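Local structure of serine-pyruvate aminotransferase (AgxT) (Sulfolobus solfataricus, 3ZRP) at residues Pro116-Glu120 against Asp148-Ile153; Lys129-His135 against Val157-Asp163; Val82-Gly86 against Pro108-Val114. The protein probably catalyses amino-group transfer from L-serine to pyruvate, and perhaps from alanine to glyoxylate, using bound pyridoxal 5'-phosphate as its cofactor. The contacts are given in a common frame with arbitrary orientation. Where two conformers were deposited one is given. Numbering follows the deposited sequence.

Contact 1. Residues Pro116-Glu120 against Asp148-Ile153; sequences PGEVE and DVINKI
Two helical segments, Pro116-Glu120 and Asp148-Ile153, run in nearly the same direction, axes 8.6 Å apart at closest approach and crossing at -30°. Pro116 lies nearest Val149 (CA-CA 4.3 Å) and Glu120 nearest Ile153 (5.5 Å). Proline suits the first turn of a helix, where no amide need donate; its ring meets Val149 (CG to CG2 3.9 Å) and Asp148 (CG to CB 3.7 Å), a carboxylate that binds Ca(2+) in a structure of this protein, though not in this chain. Val119, chi1 t, directs CG2 to Val149 CG1 (4.1 Å) and CG1 to the CG2 that Ile153, chi1 p, presents (3.8 Å). Lys152, m-t-t-m, lays its aliphatic chain over Pro116 (CD-CB 3.7 Å). Its NZ stays 4.1 Å from Glu120 OE1, beyond a salt bridge, and one water bonds both; a second joins Glu120 OE2, salt-bridged to Arg124, to Lys152 O. Such packing is characteristic of helices on one face of an alpha/beta sheet: Val119 rests on strand 79-83, Val149 and Ile153 on strand 128-134, Ile150 on strand 157-163.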
ATOM      1  N   PRO A 116       4.268 -11.858 -32.217  1.00 31.34           N
ATOM      2  CA  PRO A 116       5.320 -10.868 -32.360  1.00 33.85           C
ATOM      3  C   PRO A 116       5.237 -10.097 -33.686  1.00 36.18           C
ATOM      4  O   PRO A 116       5.466  -8.882 -33.699  1.00 32.79           O
ATOM      5  CB  PRO A 116       6.599 -11.709 -32.303  1.00 31.34           C
ATOM      6  CG  PRO A 116       6.232 -12.860 -31.420  1.00 32.98           C
ATOM      7  CD  PRO A 116       4.811 -13.158 -31.753  1.00 33.71           C
ATOM      8  N   GLY A 117       4.882 -10.788 -34.771  1.00 33.65           N
ATOM      9  CA  GLY A 117       4.751 -10.153 -36.099  1.00 34.79           C
ATOM     10  C   GLY A 117       3.667  -9.098 -36.177  1.00 37.05           C
ATOM     11  O   GLY A 117       3.813  -8.101 -36.893  1.00 40.34           O
ATOM     12  N   GLU A 118       2.582  -9.310 -35.441  1.00 35.27           N
ATOM     13  CA  GLU A 118       1.471  -8.365 -35.416  0.60 36.21           C
ATOM     14  C   GLU A 118       1.840  -7.086 -34.643  1.00 35.64           C
ATOM     15  O   GLU A 118       1.398  -5.984 -35.012  1.00 37.52           O
ATOM     16  CB  GLU A 118       0.207  -9.032 -34.861  0.60 36.79           C
ATOM     17  CG  GLU A 118      -0.147 -10.321 -35.615  0.60 38.04           C
ATOM     18  CD  GLU A 118      -1.187 -11.192 -34.926  0.60 36.49           C
ATOM     19  OE1 GLU A 118      -1.315 -11.160 -33.682  0.60 28.47           O
ATOM     20  OE2 GLU A 118      -1.877 -11.931 -35.654  0.60 39.55           O
ATOM     21  N   VAL A 119       2.649  -7.231 -33.584  1.00 32.94           N
ATOM     22  CA  VAL A 119       3.164  -6.057 -32.847  1.00 30.53           C
ATOM     23  C   VAL A 119       4.182  -5.311 -33.710  1.00 33.97           C
ATOM     24  O   VAL A 119       4.179  -4.059 -33.772  1.00 31.89           O
ATOM     25  CB  VAL A 119       3.785  -6.387 -31.443  1.00 32.53           C
ATOM     26  CG1 VAL A 119       4.070  -5.082 -30.657  1.00 33.19           C
ATOM     27  CG2 VAL A 119       2.870  -7.318 -30.615  1.00 32.86           C
ATOM     28  N   GLU A 120       5.065  -6.076 -34.360  1.00 31.89           N
ATOM     29  CA  GLU A 120       6.067  -5.509 -35.265  1.00 35.09           C
ATOM     30  C   GLU A 120       5.437  -4.643 -36.360  1.00 35.81           C
ATOM     31  O   GLU A 120       5.896  -3.536 -36.605  1.00 32.58           O
ATOM     32  CB  GLU A 120       6.895  -6.628 -35.910  1.00 36.21           C
ATOM     33  CG  GLU A 120       8.012  -6.130 -36.820  1.00 40.11           C
ATOM     34  CD  GLU A 120       8.678  -7.257 -37.596  1.00 45.72           C
ATOM     35  OE1 GLU A 120       8.008  -8.264 -37.896  1.00 47.50           O
ATOM     36  OE2 GLU A 120       9.864  -7.109 -37.944  1.00 46.47           O
ATOM     37  N   ASP A 148      10.550 -12.820 -27.939  1.00 31.93           N
ATOM     38  CA  ASP A 148      10.274 -12.745 -29.384  1.00 32.78           C
ATOM     39  C   ASP A 148       9.623 -11.428 -29.826  1.00 37.53           C
ATOM     40  O   ASP A 148      10.001 -10.860 -30.859  1.00 34.49           O
ATOM     41  CB  ASP A 148       9.402 -13.911 -29.823  1.00 34.92           C
ATOM     42  CG  ASP A 148      10.112 -15.259 -29.711  1.00 39.98           C
ATOM     43  OD1 ASP A 148      11.342 -15.310 -29.490  1.00 39.98           O
ATOM     44  OD2 ASP A 148       9.411 -16.275 -29.844  1.00 40.84           O
ATOM     45  N   VAL A 149       8.648 -10.942 -29.053  1.00 29.89           N
ATOM     46  CA  VAL A 149       8.044  -9.622 -29.325  1.00 31.57           C
ATOM     47  C   VAL A 149       9.078  -8.501 -29.268  1.00 33.82           C
ATOM     48  O   VAL A 149       9.153  -7.670 -30.183  1.00 32.39           O
ATOM     49  CB  VAL A 149       6.874  -9.294 -28.354  1.00 28.44           C
ATOM     50  CG1 VAL A 149       6.374  -7.867 -28.588  1.00 27.58           C
ATOM     51  CG2 VAL A 149       5.751 -10.280 -28.521  1.00 27.59           C
ATOM     52  N   ILE A 150       9.887  -8.482 -28.214  1.00 33.19           N
ATOM     53  CA  ILE A 150      10.860  -7.409 -28.023  1.00 32.31           C
ATOM     54  C   ILE A 150      11.974  -7.450 -29.087  1.00 37.46           C
ATOM     55  O   ILE A 150      12.421  -6.408 -29.576  1.00 35.92           O
ATOM     56  CB  ILE A 150      11.429  -7.435 -26.588  1.00 33.78           C
ATOM     57  CG1 ILE A 150      10.322  -7.028 -25.605  1.00 35.81           C
ATOM     58  CG2 ILE A 150      12.645  -6.513 -26.447  1.00 33.78           C
ATOM     59  CD1 ILE A 150      10.717  -7.194 -24.157  1.00 36.15           C
ATOM     60  N   ASN A 151      12.414  -8.656 -29.441  1.00 36.85           N
ATOM     61  CA  ASN A 151      13.402  -8.825 -30.511  0.50 40.90           C
ATOM     62  C   ASN A 151      12.964  -8.094 -31.777  1.00 39.08           C
ATOM     63  O   ASN A 151      13.778  -7.444 -32.434  1.00 44.37           O
ATOM     64  CB  ASN A 151      13.670 -10.314 -30.799  0.50 38.34           C
ATOM     65  CG  ASN A 151      14.646 -10.537 -31.964  0.50 37.76           C
ATOM     66  OD1 ASN A 151      15.866 -10.504 -31.789  0.50 36.40           O
ATOM     67  ND2 ASN A 151      14.101 -10.791 -33.152  0.50 35.87           N
ATOM     68  N   LYS A 152      11.674  -8.184 -32.098  1.00 38.96           N
ATOM     69  CA  LYS A 152      11.134  -7.547 -33.285  1.00 37.51           C
ATOM     70  C   LYS A 152      10.973  -6.038 -33.128  1.00 37.69           C
ATOM     71  O   LYS A 152      11.264  -5.291 -34.061  1.00 37.53           O
ATOM     72  CB  LYS A 152       9.804  -8.181 -33.693  1.00 35.26           C
ATOM     73  CG  LYS A 152       9.947  -9.624 -34.225  1.00 38.41           C
ATOM     74  CD  LYS A 152       8.657 -10.083 -34.883  1.00 46.38           C
ATOM     75  CE  LYS A 152       8.751 -11.532 -35.373  1.00 49.57           C
ATOM     76  NZ  LYS A 152       9.817 -11.679 -36.405  1.00 52.47           N
ATOM     77  N   ILE A 153      10.523  -5.588 -31.954  1.00 33.04           N
ATOM     78  CA  ILE A 153      10.110  -4.180 -31.811  1.00 29.28           C
ATOM     79  C   ILE A 153      11.114  -3.236 -31.194  1.00 29.52           C
ATOM     80  O   ILE A 153      10.939  -2.018 -31.315  1.00 37.10           O
ATOM     81  CB  ILE A 153       8.746  -4.038 -31.074  1.00 28.29           C
ATOM     82  CG1 ILE A 153       8.896  -4.324 -29.570  1.00 29.17           C
ATOM     83  CG2 ILE A 153       7.696  -4.921 -31.748  1.00 28.56           C
ATOM     84  CD1 ILE A 153       7.600  -4.112 -28.767  1.00 31.83           C
TER
HETATM   85  O   HOH W   1      11.680  -6.219 -36.584  1.00 43.85           O
HETATM   86  O   HOH W   2       7.938 -11.001 -38.323  1.00 51.74           O

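Contact 2. Residues Lys129-His135 against Val157-Asp163; sequences KLVALTH and VELIVVD. With PLP (pyridoxal-5'-phosphate), chain C.
Asp163 OD2 lies 2.8 Å from N1 of the PLP pyridine ring, while its OD1 accepts from the amide of Val165; a water joins OD2 to Thr134 OG1 (2.6 and 2.7 Å). Strands 130-134 and 159-163 pair in parallel, axes 4.6 Å apart at 21°, with Leu130 beside Leu159 and Thr134 beside Asp163. The amides of Val131, Leu133 and His135 donate to Leu159 O (2.9 Å), Val161 O (2.9 Å) and Asp163 O (2.8 Å); those of Leu159, Val161 and Asp163 donate to Lys129 O (2.8 Å), Val131 O (2.9 Å) and Leu133 O (2.9 Å). At the far end, water bridges Lys129 NZ, salt-bridged to Asp78, and Glu158 OE1. Branched apolar residues suit these buried strands. On the face of Asp163, Leu130 CD1 meets Val161 CG1 (3.7 Å) and Ala132, its methyl taking little space, touches Trp92; on the other, Val131 packs on Ile153 and Leu133 on Val146 of helix 146-153. A cofactor-binding aspartate at a strand's C-terminal end is typical of fold-type I PLP enzymes, including class-V aminotransferases.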
ATOM      1  N   LYS A 129       5.840   5.915 -28.325  1.00 31.72           N
ATOM      2  CA  LYS A 129       6.785   6.184 -27.237  1.00 30.77           C
ATOM      3  C   LYS A 129       6.953   4.940 -26.347  1.00 29.44           C
ATOM      4  O   LYS A 129       8.069   4.565 -25.978  1.00 29.66           O
ATOM      5  CB  LYS A 129       6.265   7.389 -26.427  1.00 35.33           C
ATOM      6  CG  LYS A 129       6.739   7.573 -24.970  1.00 39.10           C
ATOM      7  CD  LYS A 129       8.116   8.166 -24.872  1.00 37.32           C
ATOM      8  CE  LYS A 129       8.430   8.612 -23.441  1.00 32.98           C
ATOM      9  NZ  LYS A 129       8.096  10.067 -23.203  1.00 31.80           N
ATOM     10  N   LEU A 130       5.837   4.295 -26.045  1.00 27.19           N
ATOM     11  CA  LEU A 130       5.817   3.203 -25.077  0.60 26.30           C
ATOM     12  C   LEU A 130       4.952   2.035 -25.533  1.00 26.72           C
ATOM     13  O   LEU A 130       3.816   2.226 -25.995  1.00 26.77           O
ATOM     14  CB  LEU A 130       5.333   3.718 -23.709  0.60 26.03           C
ATOM     15  CG  LEU A 130       5.402   2.729 -22.551  0.60 22.62           C
ATOM     16  CD1 LEU A 130       5.947   3.429 -21.312  0.60 25.58           C
ATOM     17  CD2 LEU A 130       4.007   2.108 -22.272  0.60 21.40           C
ATOM     18  N   VAL A 131       5.498   0.825 -25.378  1.00 24.84           N
ATOM     19  CA  VAL A 131       4.759  -0.400 -25.620  1.00 23.66           C
ATOM     20  C   VAL A 131       4.609  -1.171 -24.298  1.00 22.72           C
ATOM     21  O   VAL A 131       5.587  -1.404 -23.597  1.00 25.83           O
ATOM     22  CB  VAL A 131       5.455  -1.301 -26.694  1.00 23.74           C
ATOM     23  CG1 VAL A 131       4.631  -2.574 -26.914  1.00 25.26           C
ATOM     24  CG2 VAL A 131       5.622  -0.509 -28.002  1.00 22.39           C
ATOM     25  N   ALA A 132       3.372  -1.552 -23.983  1.00 24.63           N
ATOM     26  CA  ALA A 132       3.053  -2.310 -22.779  1.00 23.95           C
ATOM     27  C   ALA A 132       2.681  -3.742 -23.125  1.00 24.77           C
ATOM     28  O   ALA A 132       1.752  -3.988 -23.931  1.00 26.18           O
ATOM     29  CB  ALA A 132       1.878  -1.635 -21.985  1.00 25.71           C
ATOM     30  N   LEU A 133       3.374  -4.683 -22.480  1.00 24.31           N
ATOM     31  CA  LEU A 133       3.126  -6.118 -22.656  1.00 26.49           C
ATOM     32  C   LEU A 133       2.658  -6.733 -21.323  1.00 26.98           C
ATOM     33  O   LEU A 133       2.953  -6.188 -20.255  1.00 24.64           O
ATOM     34  CB  LEU A 133       4.411  -6.803 -23.108  1.00 25.76           C
ATOM     35  CG  LEU A 133       5.192  -6.287 -24.323  1.00 25.85           C
ATOM     36  CD1 LEU A 133       6.370  -7.232 -24.559  1.00 26.84           C
ATOM     37  CD2 LEU A 133       4.308  -6.245 -25.559  1.00 21.79           C
ATOM     38  N   THR A 134       1.942  -7.861 -21.392  1.00 28.34           N
ATOM     39  CA  THR A 134       1.650  -8.682 -20.207  1.00 24.54           C
ATOM     40  C   THR A 134       2.361 -10.007 -20.353  1.00 25.79           C
ATOM     41  O   THR A 134       2.055 -10.767 -21.306  1.00 26.19           O
ATOM     42  CB  THR A 134       0.139  -8.964 -20.094  1.00 23.51           C
ATOM     43  OG1 THR A 134      -0.579  -7.741 -20.269  1.00 22.52           O
ATOM     44  CG2 THR A 134      -0.223  -9.604 -18.727  1.00 22.69           C
ATOM     45  N   HIS A 135       3.258 -10.335 -19.410  1.00 24.84           N
ATOM     46  CA  HIS A 135       3.999 -11.609 -19.528  1.00 23.89           C
ATOM     47  C   HIS A 135       3.057 -12.820 -19.404  1.00 25.12           C
ATOM     48  O   HIS A 135       3.000 -13.684 -20.293  1.00 25.50           O
ATOM     49  CB  HIS A 135       5.162 -11.680 -18.560  1.00 25.24           C
ATOM     50  CG  HIS A 135       6.175 -12.722 -18.911  1.00 26.31           C
ATOM     51  ND1 HIS A 135       7.374 -12.842 -18.242  1.00 24.95           N
ATOM     52  CD2 HIS A 135       6.200 -13.648 -19.909  1.00 27.99           C
ATOM     53  CE1 HIS A 135       8.084 -13.815 -18.794  1.00 27.66           C
ATOM     54  NE2 HIS A 135       7.390 -14.323 -19.803  1.00 26.68           N
ATOM     55  N   VAL A 157      10.750   1.541 -30.983  1.00 33.82           N
ATOM     56  CA  VAL A 157      10.021   2.188 -29.866  1.00 31.71           C
ATOM     57  C   VAL A 157      10.953   2.681 -28.789  1.00 31.35           C
ATOM     58  O   VAL A 157      12.043   2.128 -28.593  1.00 31.40           O
ATOM     59  CB  VAL A 157       8.896   1.259 -29.263  1.00 28.28           C
ATOM     60  CG1 VAL A 157       7.959   0.828 -30.340  1.00 26.50           C
ATOM     61  CG2 VAL A 157       9.484   0.051 -28.572  1.00 33.40           C
ATOM     62  N   GLU A 158      10.567   3.760 -28.111  1.00 30.72           N
ATOM     63  CA  GLU A 158      11.455   4.341 -27.107  0.60 29.29           C
ATOM     64  C   GLU A 158      11.495   3.492 -25.831  1.00 29.34           C
ATOM     65  O   GLU A 158      12.561   3.262 -25.268  1.00 27.71           O
ATOM     66  CB  GLU A 158      11.040   5.775 -26.780  0.60 26.65           C
ATOM     67  CG  GLU A 158      11.062   6.737 -27.972  0.60 31.28           C
ATOM     68  CD  GLU A 158      10.589   8.120 -27.587  0.60 33.29           C
ATOM     69  OE1 GLU A 158      11.079   8.658 -26.570  0.60 43.44           O
ATOM     70  OE2 GLU A 158       9.700   8.658 -28.271  0.60 35.23           O
ATOM     71  N   LEU A 159      10.326   3.020 -25.392  1.00 26.27           N
ATOM     72  CA  LEU A 159      10.216   2.354 -24.083  1.00 30.51           C
ATOM     73  C   LEU A 159       9.377   1.085 -24.157  1.00 28.67           C
ATOM     74  O   LEU A 159       8.347   1.064 -24.814  1.00 26.17           O
ATOM     75  CB  LEU A 159       9.603   3.310 -23.041  1.00 25.23           C
ATOM     76  CG  LEU A 159      10.382   4.557 -22.631  1.00 27.43           C
ATOM     77  CD1 LEU A 159       9.513   5.483 -21.724  1.00 31.65           C
ATOM     78  CD2 LEU A 159      11.683   4.173 -21.918  1.00 27.69           C
ATOM     79  N   ILE A 160       9.821   0.032 -23.466  1.00 29.04           N
ATOM     80  CA  ILE A 160       9.025  -1.205 -23.364  1.00 26.90           C
ATOM     81  C   ILE A 160       8.834  -1.576 -21.887  1.00 26.22           C
ATOM     82  O   ILE A 160       9.802  -1.643 -21.129  1.00 25.66           O
ATOM     83  CB  ILE A 160       9.700  -2.370 -24.149  1.00 29.06           C
ATOM     84  CG1 ILE A 160       9.835  -2.003 -25.646  1.00 29.56           C
ATOM     85  CG2 ILE A 160       8.874  -3.662 -24.083  1.00 29.28           C
ATOM     86  CD1 ILE A 160      10.761  -2.965 -26.387  1.00 26.40           C
ATOM     87  N   VAL A 161       7.571  -1.764 -21.508  1.00 28.05           N
ATOM     88  CA  VAL A 161       7.211  -2.151 -20.154  0.50 28.41           C
ATOM     89  C   VAL A 161       6.514  -3.509 -20.185  1.00 24.10           C
ATOM     90  O   VAL A 161       5.716  -3.803 -21.101  1.00 27.39           O
ATOM     91  CB  VAL A 161       6.361  -1.057 -19.415  0.50 26.52           C
ATOM     92  CG1 VAL A 161       7.022   0.327 -19.545  0.50 28.50           C
ATOM     93  CG2 VAL A 161       4.912  -1.013 -19.910  0.50 29.13           C
ATOM     94  N   VAL A 162       6.823  -4.344 -19.198  1.00 25.50           N
ATOM     95  CA  VAL A 162       6.211  -5.683 -19.120  1.00 23.51           C
ATOM     96  C   VAL A 162       5.596  -5.870 -17.752  1.00 20.28           C
ATOM     97  O   VAL A 162       6.270  -5.702 -16.742  1.00 21.98           O
ATOM     98  CB  VAL A 162       7.240  -6.815 -19.342  1.00 24.54           C
ATOM     99  CG1 VAL A 162       6.565  -8.189 -19.295  1.00 24.25           C
ATOM    100  CG2 VAL A 162       8.027  -6.615 -20.690  1.00 25.22           C
ATOM    101  N   ASP A 163       4.295  -6.163 -17.729  1.00 24.44           N
ATOM    102  CA  ASP A 163       3.617  -6.563 -16.517  1.00 23.78           C
ATOM    103  C   ASP A 163       3.923  -8.045 -16.268  1.00 25.47           C
ATOM    104  O   ASP A 163       3.366  -8.920 -16.948  1.00 23.35           O
ATOM    105  CB  ASP A 163       2.114  -6.314 -16.699  1.00 21.84           C
ATOM    106  CG  ASP A 163       1.236  -7.014 -15.644  1.00 22.27           C
ATOM    107  OD1 ASP A 163       1.707  -7.586 -14.645  1.00 24.42           O
ATOM    108  OD2 ASP A 163       0.016  -7.010 -15.854  1.00 23.78           O
TER
HETATM  109  N1  PLP C1189      -1.444  -7.838 -13.639  1.00 22.35           N
HETATM  110  C2  PLP C1189      -1.651  -9.196 -13.559  1.00 25.13           C
HETATM  111  C2A PLP C1189      -1.174 -10.070 -14.689  1.00 25.55           C
HETATM  112  C3  PLP C1189      -2.281  -9.763 -12.428  1.00 23.99           C
HETATM  113  O3  PLP C1189      -2.422 -10.981 -12.354  1.00 24.86           O
HETATM  114  C4  PLP C1189      -2.703  -8.948 -11.372  1.00 26.73           C
HETATM  115  C4A PLP C1189      -3.349  -9.599 -10.143  1.00 31.91           C
HETATM  116  C5  PLP C1189      -2.495  -7.558 -11.503  1.00 24.54           C
HETATM  117  C6  PLP C1189      -1.841  -7.008 -12.625  1.00 21.33           C
HETATM  118  C5A PLP C1189      -2.914  -6.573 -10.452  1.00 21.58           C
HETATM  119  O4P PLP C1189      -2.173  -6.675  -9.233  1.00 25.49           O
HETATM  120  P   PLP C1189      -2.707  -6.121  -7.847  1.00 23.00           P
HETATM  121  O1P PLP C1189      -1.583  -6.479  -6.926  1.00 19.31           O
HETATM  122  O2P PLP C1189      -3.951  -6.918  -7.630  1.00 23.75           O
HETATM  123  O3P PLP C1189      -2.914  -4.670  -8.102  1.00 17.64           O
HETATM  124  O   HOH W   3      10.386  10.809 -25.031  1.00 49.87           O
HETATM  125  O   HOH W   4      -0.990  -6.248 -18.104  1.00 25.21           O

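Contact 3. Residues Val82-Gly86 against Pro108-Val114; sequences VVSNG and PSPGDYV
Asn85 has the largest area buried here, followed by Val114 and Pro108. Strand 82-83 has just ended, and Asn85, at phi/psi -93/3, bends the chain before Gly86, the N-cap residue of the next helix. Its CA-CB bond points sideways, but chi1 m and chi2 -37° bring OD1 close to loop 108-114, where it accepts the one direct hydrogen bond between the segments, from Val114 N (3.2 Å, 147°). An amide side chain suits the place because it can accept with OD1 while ND2 donates to Glu144. The CA atoms of Asn85 and Tyr113 lie 5.5 Å apart. Two waters, both donating to Asn85 O (2.8 and 2.9 Å), extend the link: the first also donates to Asp112 O (2.8 Å), and the second accepts from Gly111 N (3.0 Å). The joined loops follow strands 79-83 and 102-106, neighbours at one margin of the mixed sheet and successive strands of a beta-alpha-beta unit through helix 87-96. Val114, compact and branched, points its CB toward the strand, 3.5 Å from Val83 CG1, and both valines abut Val119 of helix 116-125. Pro108 brings its rigid apolar ring to the same bend, CD 3.1 Å from Ser84 O and CG 3.5 Å from Asn85 OD1. Between Pro108 and Val114 the chain reverses in a type II turn, Asp112 N bonding Ser109 O (3.0 Å); Gly111 fits its third position, where phi is 81°.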
ATOM      1  N   VAL A  82      -0.657  -0.694 -26.309  1.00 23.05           N
ATOM      2  CA  VAL A  82      -0.907  -1.791 -25.359  1.00 24.89           C
ATOM      3  C   VAL A  82      -1.209  -3.085 -26.109  1.00 25.06           C
ATOM      4  O   VAL A  82      -2.115  -3.147 -26.943  1.00 31.00           O
ATOM      5  CB  VAL A  82      -2.107  -1.470 -24.456  1.00 23.54           C
ATOM      6  CG1 VAL A  82      -2.406  -2.671 -23.503  1.00 23.77           C
ATOM      7  CG2 VAL A  82      -1.831  -0.204 -23.668  1.00 21.59           C
ATOM      8  N   VAL A  83      -0.452  -4.122 -25.782  1.00 24.99           N
ATOM      9  CA  VAL A  83      -0.669  -5.465 -26.340  1.00 24.43           C
ATOM     10  C   VAL A  83      -1.415  -6.283 -25.284  1.00 27.51           C
ATOM     11  O   VAL A  83      -0.792  -6.803 -24.360  1.00 26.95           O
ATOM     12  CB  VAL A  83       0.684  -6.112 -26.677  1.00 22.22           C
ATOM     13  CG1 VAL A  83       0.459  -7.494 -27.293  1.00 21.05           C
ATOM     14  CG2 VAL A  83       1.487  -5.199 -27.709  1.00 25.42           C
ATOM     15  N   SER A  84      -2.740  -6.348 -25.409  1.00 26.30           N
ATOM     16  CA  SER A  84      -3.617  -6.943 -24.410  1.00 28.45           C
ATOM     17  C   SER A  84      -4.245  -8.291 -24.795  1.00 27.29           C
ATOM     18  O   SER A  84      -5.058  -8.383 -25.732  1.00 29.05           O
ATOM     19  CB  SER A  84      -4.750  -5.989 -24.094  1.00 25.06           C
ATOM     20  OG  SER A  84      -5.678  -6.629 -23.241  1.00 26.19           O
ATOM     21  N   ASN A  85      -3.883  -9.312 -24.023  1.00 26.15           N
ATOM     22  CA  ASN A  85      -4.455 -10.647 -24.169  1.00 24.38           C
ATOM     23  C   ASN A  85      -5.649 -10.924 -23.275  1.00 24.55           C
ATOM     24  O   ASN A  85      -6.174 -12.034 -23.282  1.00 30.86           O
ATOM     25  CB  ASN A  85      -3.389 -11.708 -23.935  1.00 24.81           C
ATOM     26  CG  ASN A  85      -2.249 -11.566 -24.873  1.00 22.35           C
ATOM     27  OD1 ASN A  85      -2.452 -11.224 -26.048  1.00 28.38           O
ATOM     28  ND2 ASN A  85      -1.038 -11.792 -24.389  1.00 24.23           N
ATOM     29  N   GLY A  86      -6.097  -9.929 -22.515  1.00 24.20           N
ATOM     30  CA  GLY A  86      -7.227 -10.154 -21.589  1.00 22.12           C
ATOM     31  C   GLY A  86      -7.340  -9.065 -20.548  1.00 26.61           C
ATOM     32  O   GLY A  86      -6.847  -7.966 -20.761  1.00 26.15           O
ATOM     33  N   PRO A 108      -6.090 -10.176 -29.350  1.00 30.90           N
ATOM     34  CA  PRO A 108      -6.303 -11.399 -30.161  1.00 30.48           C
ATOM     35  C   PRO A 108      -7.703 -11.972 -29.972  1.00 32.43           C
ATOM     36  O   PRO A 108      -8.511 -11.351 -29.271  1.00 33.70           O
ATOM     37  CB  PRO A 108      -5.269 -12.362 -29.577  1.00 32.69           C
ATOM     38  CG  PRO A 108      -5.243 -11.994 -28.063  1.00 30.49           C
ATOM     39  CD  PRO A 108      -5.651 -10.513 -27.970  1.00 29.49           C
ATOM     40  N   SER A 109      -8.005 -13.122 -30.603  1.00 35.25           N
ATOM     41  CA  SER A 109      -9.260 -13.841 -30.348  0.50 35.19           C
ATOM     42  C   SER A 109      -9.255 -14.320 -28.900  1.00 34.57           C
ATOM     43  O   SER A 109      -8.185 -14.474 -28.329  1.00 34.44           O
ATOM     44  CB  SER A 109      -9.405 -15.038 -31.300  0.50 36.05           C
ATOM     45  OG  SER A 109      -9.056 -14.662 -32.618  0.50 33.58           O
ATOM     46  N   PRO A 110     -10.450 -14.547 -28.298  1.00 36.78           N
ATOM     47  CA  PRO A 110     -10.416 -14.921 -26.876  1.00 35.54           C
ATOM     48  C   PRO A 110      -9.464 -16.073 -26.554  1.00 40.41           C
ATOM     49  O   PRO A 110      -9.486 -17.108 -27.234  1.00 33.37           O
ATOM     50  CB  PRO A 110     -11.860 -15.319 -26.583  1.00 35.51           C
ATOM     51  CG  PRO A 110     -12.661 -14.407 -27.497  1.00 39.06           C
ATOM     52  CD  PRO A 110     -11.841 -14.310 -28.757  1.00 34.09           C
ATOM     53  N   GLY A 111      -8.614 -15.878 -25.547  1.00 30.51           N
ATOM     54  CA  GLY A 111      -7.764 -16.964 -25.045  1.00 29.96           C
ATOM     55  C   GLY A 111      -6.528 -17.203 -25.864  1.00 28.03           C
ATOM     56  O   GLY A 111      -5.752 -18.112 -25.570  1.00 29.54           O
ATOM     57  N   ASP A 112      -6.369 -16.413 -26.925  1.00 30.26           N
ATOM     58  CA  ASP A 112      -5.182 -16.464 -27.781  1.00 29.34           C
ATOM     59  C   ASP A 112      -4.212 -15.366 -27.343  1.00 32.04           C
ATOM     60  O   ASP A 112      -4.381 -14.771 -26.275  1.00 30.56           O
ATOM     61  CB  ASP A 112      -5.595 -16.243 -29.255  1.00 34.17           C
ATOM     62  CG  ASP A 112      -4.690 -16.969 -30.247  1.00 33.58           C
ATOM     63  OD1 ASP A 112      -3.447 -16.814 -30.224  1.00 37.62           O
ATOM     64  OD2 ASP A 112      -5.237 -17.722 -31.065  1.00 41.60           O
ATOM     65  N   TYR A 113      -3.189 -15.108 -28.152  1.00 29.08           N
ATOM     66  CA  TYR A 113      -2.183 -14.102 -27.844  1.00 30.19           C
ATOM     67  C   TYR A 113      -1.742 -13.358 -29.107  1.00 28.41           C
ATOM     68  O   TYR A 113      -1.820 -13.904 -30.205  1.00 28.82           O
ATOM     69  CB  TYR A 113      -0.979 -14.714 -27.131  1.00 29.45           C
ATOM     70  CG  TYR A 113      -0.085 -15.611 -27.973  1.00 33.61           C
ATOM     71  CD1 TYR A 113      -0.391 -16.976 -28.174  1.00 29.95           C
ATOM     72  CD2 TYR A 113       1.076 -15.112 -28.544  1.00 33.63           C
ATOM     73  CE1 TYR A 113       0.439 -17.795 -28.958  1.00 31.98           C
ATOM     74  CE2 TYR A 113       1.921 -15.922 -29.309  1.00 32.95           C
ATOM     75  CZ  TYR A 113       1.593 -17.257 -29.516  1.00 32.49           C
ATOM     76  OH  TYR A 113       2.446 -18.032 -30.278  1.00 32.31           O
ATOM     77  N   VAL A 114      -1.307 -12.108 -28.941  1.00 28.69           N
ATOM     78  CA  VAL A 114      -0.883 -11.265 -30.066  1.00 28.76           C
ATOM     79  C   VAL A 114       0.506 -11.697 -30.492  1.00 28.16           C
ATOM     80  O   VAL A 114       1.425 -11.685 -29.698  1.00 28.70           O
ATOM     81  CB  VAL A 114      -0.870  -9.762 -29.673  1.00 29.24           C
ATOM     82  CG1 VAL A 114      -0.481  -8.902 -30.884  1.00 29.08           C
ATOM     83  CG2 VAL A 114      -2.244  -9.363 -29.157  1.00 23.65           C
TER
HETATM   84  O   HOH W   5      -5.573 -14.712 -23.717  1.00 29.13           O
HETATM   85  O   HOH W   6      -8.596 -13.072 -24.554  1.00 35.61           O

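How the contacts relate
All three contacts lie in the layered alpha/beta part of the chain, built round a seven-stranded mixed sheet. Contact 3 closes before the other two open, whereas contacts 1 and 2 alternate along the sequence: helix 116-125 leads to strand 128-134, and helix 146-153 to strand 157-163. Contact 1 lies on the sheet, its centre 11 Å from that of contact 2; Ile153 CD1 reaches Val131 CG1 at 3.8 Å. Contacts 2 and 3, 15 Å apart between centres, lie on neighbouring strands, 128-134 and 79-83, with Val83 N 2.9 Å from Ala132 O, a probable hydrogen bond. Val83 ties the three together, touching both Val119 and Leu133. The helix pair thus backs the sheet whose strand 157-163 carries Asp163 to the cofactor.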